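Local coordinates for protein N-acetylgalactosaminyltransferase 7 (PDB 6IWR) that belongs to the glycosyltransferases and joins a GT-A-type family 2 domain to a ricin-type beta-trefoil lectin domain, at residues S161-T166 / L240-E245; P325-G330 / F357-K362; I560-C565 / V575-C580. All coordinates share one frame; numbering follows the deposited sequence.

Contact 1: residues S161-T166 / L240-E245; sequences STLMRT and LDAHCE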
# COMPACT_ATOMS: atom_id res chain seq x y z
N SER A 161 -5.34 24.31 -13.73
CA SER A 161 -4.16 24.52 -14.55
C SER A 161 -3.80 23.28 -15.35
O SER A 161 -3.30 23.41 -16.47
CB SER A 161 -2.99 24.98 -13.67
OG SER A 161 -2.48 23.93 -12.87
N THR A 162 -4.07 22.09 -14.84
CA THR A 162 -3.88 20.92 -15.68
C THR A 162 -4.89 20.90 -16.84
O THR A 162 -4.54 20.55 -17.97
CB THR A 162 -3.97 19.64 -14.85
OG1 THR A 162 -5.10 19.70 -13.97
CG2 THR A 162 -2.71 19.46 -14.02
N LEU A 163 -6.14 21.29 -16.58
CA LEU A 163 -7.14 21.29 -17.64
C LEU A 163 -6.80 22.31 -18.71
O LEU A 163 -6.85 22.01 -19.92
CB LEU A 163 -8.53 21.58 -17.06
CG LEU A 163 -9.66 21.77 -18.08
CD1 LEU A 163 -9.65 20.59 -19.05
CD2 LEU A 163 -11.04 21.92 -17.42
N MET A 164 -6.42 23.52 -18.30
CA MET A 164 -6.21 24.58 -19.28
C MET A 164 -4.88 24.40 -19.99
O MET A 164 -4.72 24.88 -21.13
CB MET A 164 -6.32 25.95 -18.62
CG MET A 164 -7.74 26.36 -18.18
SD MET A 164 -9.12 25.96 -19.30
CE MET A 164 -8.57 26.66 -20.81
N ARG A 165 -3.93 23.69 -19.38
CA ARG A 165 -2.67 23.44 -20.09
C ARG A 165 -2.88 22.42 -21.20
O ARG A 165 -2.25 22.52 -22.26
CB ARG A 165 -1.58 22.99 -19.12
CG ARG A 165 -0.19 22.77 -19.76
CD ARG A 165 0.99 23.02 -18.78
NE ARG A 165 0.75 22.37 -17.50
CZ ARG A 165 0.63 22.98 -16.33
NH1 ARG A 165 0.37 22.25 -15.25
NH2 ARG A 165 0.79 24.30 -16.21
N THR A 166 -3.76 21.43 -20.99
CA THR A 166 -4.11 20.53 -22.08
C THR A 166 -4.58 21.32 -23.29
O THR A 166 -4.04 21.19 -24.40
CB THR A 166 -5.23 19.58 -21.65
OG1 THR A 166 -4.96 19.03 -20.36
CG2 THR A 166 -5.39 18.46 -22.68
N LEU A 240 -8.83 13.07 -25.80
CA LEU A 240 -7.70 13.46 -24.96
C LEU A 240 -8.13 13.51 -23.50
O LEU A 240 -9.16 14.10 -23.19
CB LEU A 240 -7.17 14.84 -25.38
CG LEU A 240 -5.84 14.99 -26.12
CD1 LEU A 240 -5.51 13.73 -26.85
CD2 LEU A 240 -5.90 16.15 -27.08
N ASP A 241 -7.33 12.90 -22.61
CA ASP A 241 -7.51 13.04 -21.16
C ASP A 241 -7.48 14.53 -20.79
O ASP A 241 -6.94 15.36 -21.52
CB ASP A 241 -6.41 12.27 -20.36
CG ASP A 241 -6.90 10.94 -19.69
OD1 ASP A 241 -7.74 10.28 -20.34
OD2 ASP A 241 -6.44 10.55 -18.53
N ALA A 242 -8.06 14.88 -19.65
CA ALA A 242 -8.00 16.28 -19.26
C ALA A 242 -6.67 16.67 -18.61
O ALA A 242 -6.54 17.79 -18.10
CB ALA A 242 -9.17 16.63 -18.34
N HIS A 243 -5.67 15.80 -18.65
CA HIS A 243 -4.35 16.07 -18.08
C HIS A 243 -3.29 15.59 -19.07
O HIS A 243 -2.49 14.68 -18.80
CB HIS A 243 -4.21 15.41 -16.70
CG HIS A 243 -4.99 14.14 -16.55
ND1 HIS A 243 -6.17 14.07 -15.85
CD2 HIS A 243 -4.78 12.90 -17.06
CE1 HIS A 243 -6.64 12.83 -15.91
NE2 HIS A 243 -5.82 12.10 -16.65
N CYS A 244 -3.27 16.21 -20.25
CA CYS A 244 -2.36 15.85 -21.33
C CYS A 244 -1.60 17.07 -21.85
O CYS A 244 -2.06 18.22 -21.74
CB CYS A 244 -3.12 15.20 -22.50
SG CYS A 244 -3.90 13.68 -22.02
N GLU A 245 -0.42 16.80 -22.43
CA GLU A 245 0.37 17.82 -23.13
C GLU A 245 0.84 17.20 -24.44
O GLU A 245 1.68 16.29 -24.46
CB GLU A 245 1.55 18.32 -22.30
CG GLU A 245 1.13 19.22 -21.16
CD GLU A 245 2.31 19.68 -20.31
OE1 GLU A 245 3.17 20.42 -20.82
OE2 GLU A 245 2.38 19.29 -19.12
O HOH W 1 -1.83 19.11 -18.61
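T166 sits against A242 and C244 where helix 160-173 packs on D241-A242-H243, this family's DXH form of the GT-A DXD motif. The CB of T166 lies 3.5 Å from C244 O. Its CG2 points across to the loop and comes within 3.7 Å of D241 O, with C244 CB also nearby. The hydroxyl OG1 stands anti to the carbonyl carbon (chi1 -46°), which sets it beside its own backbone N. There it donates to T162 O one turn back, while C244 N donates to T166 OG1 over 3.3 Å, nearly straight at 163°. T162 O is gripped from opposite faces of its plane by T166 N and T166 OG1. A water also donates to T162 O and to C244 O, so it bridges helix and strand. R165 CD lies 3.9 Å from E245 CD, and R165 NE makes a long salt bridge to E245 OE2. Their stronger partners are S120 for R165 and R127 for E245. The side chain of D241 ends about 3 Å from the bound manganese ion and is also held by H380. F115 meets the H243 ring edge-to-face. On the helix side, L163 CD1 touches A242 CB at 4.1 Å.

Contact 2: residues P325-G330 / F357-K362; sequences PAMAGG and FEISYK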
# COMPACT_ATOMS: atom_id res chain seq x y z
N PRO A 325 -2.94 -4.62 -31.28
CA PRO A 325 -4.23 -5.32 -31.11
C PRO A 325 -5.24 -4.51 -30.31
O PRO A 325 -6.45 -4.72 -30.47
CB PRO A 325 -3.84 -6.62 -30.39
CG PRO A 325 -2.34 -6.73 -30.51
CD PRO A 325 -1.85 -5.30 -30.56
N ALA A 326 -4.78 -3.59 -29.46
CA ALA A 326 -5.65 -2.81 -28.60
C ALA A 326 -5.00 -1.45 -28.29
O ALA A 326 -3.81 -1.25 -28.53
CB ALA A 326 -5.95 -3.56 -27.30
N MET A 327 -5.80 -0.54 -27.73
CA MET A 327 -5.34 0.76 -27.27
C MET A 327 -5.51 0.87 -25.76
O MET A 327 -6.33 0.17 -25.16
CB MET A 327 -6.12 1.89 -27.97
CG MET A 327 -7.62 1.74 -27.70
SD MET A 327 -8.62 3.22 -27.91
CE MET A 327 -8.79 3.19 -29.69
N ALA A 328 -4.73 1.74 -25.12
CA ALA A 328 -4.93 1.96 -23.69
C ALA A 328 -6.33 2.49 -23.43
O ALA A 328 -6.99 2.07 -22.48
CB ALA A 328 -3.88 2.92 -23.13
N GLY A 329 -6.81 3.41 -24.27
CA GLY A 329 -8.21 3.81 -24.23
C GLY A 329 -8.51 5.30 -24.14
O GLY A 329 -9.52 5.76 -24.68
N GLY A 330 -7.68 6.05 -23.44
CA GLY A 330 -7.97 7.46 -23.22
C GLY A 330 -7.78 8.34 -24.44
O GLY A 330 -8.58 9.25 -24.68
N PHE A 357 -10.89 -2.10 -24.93
CA PHE A 357 -10.91 -3.40 -25.56
C PHE A 357 -12.05 -3.59 -26.55
O PHE A 357 -11.86 -4.12 -27.61
CB PHE A 357 -10.91 -4.48 -24.50
CG PHE A 357 -9.68 -4.47 -23.66
CD1 PHE A 357 -8.44 -4.50 -24.23
CD2 PHE A 357 -9.77 -4.44 -22.29
CE1 PHE A 357 -7.31 -4.49 -23.46
CE2 PHE A 357 -8.64 -4.43 -21.51
CZ PHE A 357 -7.41 -4.46 -22.10
N GLU A 358 -13.24 -3.13 -26.18
CA GLU A 358 -14.42 -3.28 -27.00
C GLU A 358 -14.33 -2.57 -28.36
O GLU A 358 -14.67 -3.16 -29.37
CB GLU A 358 -15.62 -2.75 -26.24
CG GLU A 358 -16.95 -3.24 -26.75
CD GLU A 358 -17.78 -2.17 -27.40
OE1 GLU A 358 -17.53 -0.99 -27.16
OE2 GLU A 358 -18.68 -2.50 -28.16
N ILE A 359 -13.85 -1.33 -28.37
CA ILE A 359 -13.64 -0.59 -29.61
C ILE A 359 -12.50 -1.20 -30.41
O ILE A 359 -12.57 -1.26 -31.64
CB ILE A 359 -13.41 0.90 -29.29
CG1 ILE A 359 -13.48 1.75 -30.56
CG2 ILE A 359 -12.06 1.12 -28.64
CD1 ILE A 359 -14.83 1.84 -31.16
N SER A 360 -11.45 -1.70 -29.73
CA SER A 360 -10.36 -2.39 -30.44
C SER A 360 -10.87 -3.62 -31.19
O SER A 360 -10.61 -3.77 -32.39
CB SER A 360 -9.26 -2.80 -29.47
OG SER A 360 -8.72 -1.68 -28.80
N TYR A 361 -11.55 -4.54 -30.49
CA TYR A 361 -12.06 -5.72 -31.17
C TYR A 361 -13.01 -5.33 -32.31
O TYR A 361 -12.85 -5.79 -33.44
CB TYR A 361 -12.72 -6.69 -30.18
CG TYR A 361 -11.85 -7.03 -28.98
CD1 TYR A 361 -10.50 -7.29 -29.13
CD2 TYR A 361 -12.39 -7.06 -27.70
CE1 TYR A 361 -9.71 -7.59 -28.04
CE2 TYR A 361 -11.62 -7.35 -26.60
CZ TYR A 361 -10.28 -7.62 -26.76
OH TYR A 361 -9.50 -7.91 -25.66
N LYS A 362 -13.98 -4.43 -32.04
CA LYS A 362 -14.85 -3.96 -33.12
C LYS A 362 -14.05 -3.52 -34.35
O LYS A 362 -14.34 -3.94 -35.48
CB LYS A 362 -15.75 -2.79 -32.66
CG LYS A 362 -16.92 -3.21 -31.82
CD LYS A 362 -18.11 -2.29 -31.97
CE LYS A 362 -18.05 -1.12 -31.00
NZ LYS A 362 -19.36 -0.90 -30.35
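S360 faces A326 and M327 where helix 355-365 of the GT-A domain packs on the loop between strands 322-323 and 332-335. This helix starts in the WGGEN sequence motif of the family. The polar contact centres on S360 OG. M327 N donates to S360 OG across 3.3 Å, but the bond is weak, bent to 143°. S360 OG lies anti to the carbonyl carbon (chi1 -59°), and its stronger bond goes back one turn to N356 O. N356 also reaches the loop itself: its ND2 donates to M327 O. P325 O lies 3.5 Å from S360 CB. The apolar contacts flank the serine. A326 CB approaches the F357 ring at its edge, near the ring plane, with CD1 closest at 4.1 Å. W296 also touches A326. The M327 chain bends at its end (chi3 80°) and crosses I359, which in turn packs on F339 and L342 of helix 336-342. The thioether rests on one branch of the isoleucine: M327 SD is 4.1 Å and M327 CE 4.0 Å from I359 CG2.

Contact 3: residues I560-C565 / V575-C580; sequences IPSGKC and VFISNC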
# COMPACT_ATOMS: atom_id res chain seq x y z
N ILE A 560 1.73 -31.52 -2.97
CA ILE A 560 2.19 -32.68 -3.72
C ILE A 560 3.66 -33.00 -3.45
O ILE A 560 3.99 -34.17 -3.25
CB ILE A 560 1.96 -32.49 -5.22
CG1 ILE A 560 0.47 -32.33 -5.53
CG2 ILE A 560 2.54 -33.67 -5.95
CD1 ILE A 560 0.19 -32.07 -6.96
N PRO A 561 4.56 -32.03 -3.49
CA PRO A 561 5.98 -32.35 -3.23
C PRO A 561 6.18 -33.06 -1.90
O PRO A 561 6.62 -34.21 -1.87
CB PRO A 561 6.69 -30.99 -3.29
CG PRO A 561 5.64 -29.99 -3.66
CD PRO A 561 4.40 -30.70 -4.09
N SER A 562 5.85 -32.41 -0.79
CA SER A 562 5.76 -33.14 0.47
C SER A 562 4.54 -34.06 0.38
O SER A 562 3.86 -34.14 -0.64
CB SER A 562 5.63 -32.21 1.67
OG SER A 562 4.38 -31.55 1.78
N GLY A 563 4.18 -34.72 1.46
CA GLY A 563 2.93 -35.44 1.41
C GLY A 563 1.80 -34.70 2.09
O GLY A 563 0.71 -35.22 2.19
N LYS A 564 2.07 -33.46 2.56
CA LYS A 564 1.34 -32.88 3.68
C LYS A 564 -0.02 -32.30 3.28
O LYS A 564 -0.27 -31.98 2.11
CB LYS A 564 2.21 -31.81 4.35
CG LYS A 564 3.47 -32.41 5.01
CD LYS A 564 4.36 -31.33 5.59
CE LYS A 564 5.54 -31.85 6.34
NZ LYS A 564 6.41 -30.71 6.72
N CYS A 565 -0.90 -32.20 4.27
CA CYS A 565 -2.27 -31.71 4.15
C CYS A 565 -2.38 -30.23 4.55
O CYS A 565 -1.68 -29.75 5.44
CB CYS A 565 -3.20 -32.55 5.04
SG CYS A 565 -3.81 -34.09 4.37
N VAL A 575 -2.78 -20.67 9.00
CA VAL A 575 -2.89 -21.64 7.92
C VAL A 575 -1.52 -22.23 7.67
O VAL A 575 -0.56 -21.50 7.38
CB VAL A 575 -3.44 -21.00 6.63
CG1 VAL A 575 -3.29 -21.97 5.48
CG2 VAL A 575 -4.89 -20.57 6.82
N PHE A 576 -1.41 -23.55 7.75
CA PHE A 576 -0.12 -24.18 7.49
C PHE A 576 -0.39 -25.54 6.86
O PHE A 576 -1.54 -25.93 6.65
CB PHE A 576 0.69 -24.29 8.79
CG PHE A 576 -0.07 -24.93 9.91
CD1 PHE A 576 -0.11 -26.31 10.03
CD2 PHE A 576 -0.77 -24.15 10.83
CE1 PHE A 576 -0.82 -26.93 11.05
CE2 PHE A 576 -1.50 -24.77 11.86
CZ PHE A 576 -1.51 -26.16 11.97
N ILE A 577 0.69 -26.26 6.53
CA ILE A 577 0.61 -27.65 6.09
C ILE A 577 1.32 -28.53 7.11
O ILE A 577 2.42 -28.22 7.56
CB ILE A 577 1.20 -27.88 4.68
CG1 ILE A 577 2.66 -27.45 4.63
CG2 ILE A 577 0.42 -27.15 3.63
CD1 ILE A 577 3.33 -27.83 3.33
N SER A 578 0.68 -29.64 7.48
CA SER A 578 1.24 -30.59 8.43
C SER A 578 0.98 -32.00 7.91
O SER A 578 0.31 -32.18 6.89
CB SER A 578 0.64 -30.38 9.81
OG SER A 578 -0.75 -30.28 9.68
N ASN A 579 1.53 -33.01 8.59
CA ASN A 579 1.43 -34.40 8.13
C ASN A 579 -0.02 -34.86 8.13
O ASN A 579 -0.73 -34.68 9.12
CB ASN A 579 2.27 -35.31 9.02
CG ASN A 579 3.73 -35.20 8.72
OD1 ASN A 579 4.18 -35.63 7.67
ND2 ASN A 579 4.48 -34.63 9.64
N CYS A 580 -0.47 -35.48 7.04
CA CYS A 580 -1.89 -35.79 6.94
C CYS A 580 -2.32 -36.68 8.08
O CYS A 580 -1.67 -37.68 8.38
CB CYS A 580 -2.24 -36.45 5.60
SG CYS A 580 -2.23 -35.36 4.13
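The disulfide between C565 and C580 ties off a two-stranded antiparallel hairpin of the beta-trefoil lectin domain, made of strands 565-568 and 575-578. C565 SG and C580 SG are 2.0 Å apart, with a chi3 of 98°. Just inside this link, C565 and S578 form an antiparallel hydrogen-bonded pair. C565 N donates to S578 O at 2.9 Å, and S578 N donates to C565 O at 3.1 Å. C565 O also receives a CA-H...O contact from I577 CA. Before the strand, the chain makes an ST turn. S562 OG accepts from K564 N at 3.1 Å, and it also bonds to H559. I577 CD1 reaches toward this turn and stops 4.2 Å from S562 OG. K564 sends its extended side chain across the direction of the other strand, near S578 and N579. Its CB lies 3.2 Å from S578 O, and farther out its CE comes to 4.2 Å from N579 OD1. S578 OG bonds to D567, and Q587 touches C565. C565, L566 and D567 spell the CLD motif, and Q587 opens a QXW motif. The QXW motif is characteristic of ricin-type beta-trefoils, and the CLD motif with its disulfide is characteristic of the lectin domains of this transferase family.

The contacts follow one another along the chain without interleaving. Contacts 1 and 2 both belong to the GT-A part, with centres about 22 Å apart. They touch where D241 OD1 meets G330 CA at 4.0 Å. Strand 236-240, which leads into contact 1, pairs antiparallel with strand 332-335, which follows the loop of contact 2, in the same mixed sheet. The manganese ion lies beside contact 1, while the M327 side chain of contact 2 is about 13 Å from it. Contact 3 stands apart in the lectin domain. Its centre is about 56 Å from that of contact 1 and about 45 Å from that of contact 2. Metal site and lectin hairpin thus lie in separate domains.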